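Local coordinates for protein PadR family transcriptional regulator (Listeria monocytogenes, PDB 6ABQ) that probably binds DNA through a winged helix-turn-helix domain and regulates transcription as a PadR-family factor, apparently in response to a ligand, at residues Y54-L57 / V58-K62. Sequence-based numbering, arbitrary orientation.
Sequences YTIL and VRLEK
Ile56 and Arg59, one turn apart on helix 50-62, lie side by side and point the same way. The arginine leaves its CB with CG anti to the backbone N (chi1 -175°), then bends at chi3 (85°), which turns the guanidinium back along the isoleucine. Ile56 CG2 sits over one face of that flat group, 4.0 Å from Arg59 NH2, while Ile56 CG1 approaches Arg59 NH1 at the same 4.0 Å. The charge of Arg59 is met elsewhere: NH2 forms a salt bridge with Glu19 of helix 17-27, the helix whose Ile22 also touches Ile56.

Leu60 follows one turn after both Ile56 and Leu57. Its CG lies beside its own backbone N, anti to the carbonyl carbon (chi1 -67°), which brings it back over the preceding turn, 3.2 Å from Ile56 O. From there its CD1 reaches Leu57 CD2 at 4.3 Å, and its CG lies 4.4 Å from Ile56 CG2. These three buried side chains form an apolar face packed on helix 17-27, with Leu57 against Ile26 and Leu60 against Leu23. Glu61 runs its CG past Leu57 O, and its OE2 hydrogen-bonds to Tyr82 OH on strand 78-84.

Beneath the side chains the backbone is regular alpha-helix, with i to i+4 bonds such as Leu60 N to Ile56 O (2.8 Å) and Glu61 N to Leu57 O (3.0 Å). In the winged helix-turn-helix fold of PadR proteins, helix 50-62 is probably the recognition helix, as its place just ahead of the two-stranded wing suggests. The chemistry thus divides round the helix: leucine and isoleucine contacts fix it to the domain core, while the Ile56 methyl over one face and the Glu19 salt bridge would limit the freedom of the Arg59 guanidinium beside that apolar face.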
loop_
_atom_site.group_PDB
_atom_site.type_symbol
_atom_site.label_atom_id
_atom_site.label_comp_id
_atom_site.label_asym_id
_atom_site.label_seq_id
_atom_site.Cartn_x
_atom_site.Cartn_y
_atom_site.Cartn_z
ATOM N N TYR B 54 -5.278 1.814 16.750
ATOM C CA TYR B 54 -5.476 0.817 17.807
ATOM C C TYR B 54 -5.490 -0.627 17.301
ATOM O O TYR B 54 -4.846 -1.488 17.909
ATOM C CB TYR B 54 -6.730 1.119 18.642
ATOM C CG TYR B 54 -6.594 2.344 19.537
ATOM C CD1 TYR B 54 -5.441 2.549 20.309
ATOM C CD2 TYR B 54 -7.625 3.295 19.621
ATOM C CE1 TYR B 54 -5.311 3.665 21.126
ATOM C CE2 TYR B 54 -7.507 4.406 20.443
ATOM C CZ TYR B 54 -6.351 4.584 21.189
ATOM O OH TYR B 54 -6.218 5.683 21.995
ATOM N N THR B 55 -6.194 -0.874 16.187
ATOM C CA THR B 55 -6.238 -2.210 15.551
ATOM C C THR B 55 -4.841 -2.680 15.117
ATOM O O THR B 55 -4.490 -3.844 15.293
ATOM C CB THR B 55 -7.206 -2.292 14.334
ATOM O OG1 THR B 55 -6.622 -1.657 13.190
ATOM C CG2 THR B 55 -8.573 -1.675 14.627
ATOM N N ILE B 56 -4.055 -1.757 14.562
ATOM C CA ILE B 56 -2.694 -2.050 14.097
ATOM C C ILE B 56 -1.759 -2.327 15.281
ATOM O O ILE B 56 -0.941 -3.254 15.224
ATOM C CB ILE B 56 -2.136 -0.955 13.147
ATOM C CG1 ILE B 56 -3.018 -0.862 11.884
ATOM C CG2 ILE B 56 -0.686 -1.263 12.766
ATOM C CD1 ILE B 56 -2.869 0.420 11.078
ATOM N N LEU B 57 -1.901 -1.540 16.345
ATOM C CA LEU B 57 -1.191 -1.795 17.600
ATOM C C LEU B 57 -1.494 -3.187 18.177
ATOM O O LEU B 57 -0.582 -3.876 18.638
ATOM C CB LEU B 57 -1.468 -0.688 18.629
ATOM C CG LEU B 57 -0.884 0.716 18.360
ATOM C CD1 LEU B 57 -1.394 1.711 19.386
ATOM C CD2 LEU B 57 0.640 0.734 18.299
ATOM N N VAL B 58 -2.765 -3.592 18.131
ATOM C CA VAL B 58 -3.186 -4.946 18.540
ATOM C C VAL B 58 -2.486 -6.013 17.676
ATOM O O VAL B 58 -1.968 -7.001 18.205
ATOM C CB VAL B 58 -4.734 -5.104 18.535
ATOM C CG1 VAL B 58 -5.165 -6.568 18.602
ATOM C CG2 VAL B 58 -5.347 -4.325 19.694
ATOM N N ARG B 59 -2.447 -5.776 16.365
ATOM C CA ARG B 59 -1.765 -6.665 15.419
ATOM C C ARG B 59 -0.267 -6.794 15.732
ATOM O O ARG B 59 0.277 -7.905 15.722
ATOM C CB ARG B 59 -1.992 -6.218 13.971
ATOM C CG ARG B 59 -1.401 -7.175 12.946
ATOM C CD ARG B 59 -1.900 -6.877 11.544
ATOM N NE ARG B 59 -1.121 -5.834 10.875
ATOM C CZ ARG B 59 -1.627 -4.736 10.306
ATOM N NH1 ARG B 59 -2.930 -4.491 10.316
ATOM N NH2 ARG B 59 -0.808 -3.873 9.717
ATOM N N LEU B 60 0.367 -5.653 16.018
ATOM C CA LEU B 60 1.784 -5.587 16.395
ATOM C C LEU B 60 2.129 -6.373 17.658
ATOM O O LEU B 60 3.178 -7.025 17.704
ATOM C CB LEU B 60 2.250 -4.138 16.530
ATOM C CG LEU B 60 2.303 -3.284 15.262
ATOM C CD1 LEU B 60 2.755 -1.874 15.619
ATOM C CD2 LEU B 60 3.199 -3.906 14.209
ATOM N N GLU B 61 1.254 -6.304 18.663
ATOM C CA GLU B 61 1.379 -7.118 19.883
ATOM C C GLU B 61 1.369 -8.604 19.547
ATOM O O GLU B 61 2.235 -9.347 20.002
ATOM C CB GLU B 61 0.227 -6.846 20.856
ATOM C CG GLU B 61 0.255 -5.496 21.548
ATOM C CD GLU B 61 -0.948 -5.279 22.445
ATOM O OE1 GLU B 61 -1.757 -6.207 22.636
ATOM O OE2 GLU B 61 -1.090 -4.168 22.970
ATOM N N LYS B 62 0.375 -9.016 18.760
ATOM C CA LYS B 62 0.198 -10.413 18.354
ATOM C C LYS B 62 1.377 -10.905 17.513
ATOM O O LYS B 62 1.768 -12.065 17.617
ATOM C CB LYS B 62 -1.149 -10.612 17.647
ATOM C CG LYS B 62 -2.326 -10.499 18.606
ATOM C CD LYS B 62 -3.683 -10.393 17.928
ATOM C CE LYS B 62 -4.766 -10.246 18.987
ATOM N NZ LYS B 62 -6.154 -10.290 18.462
#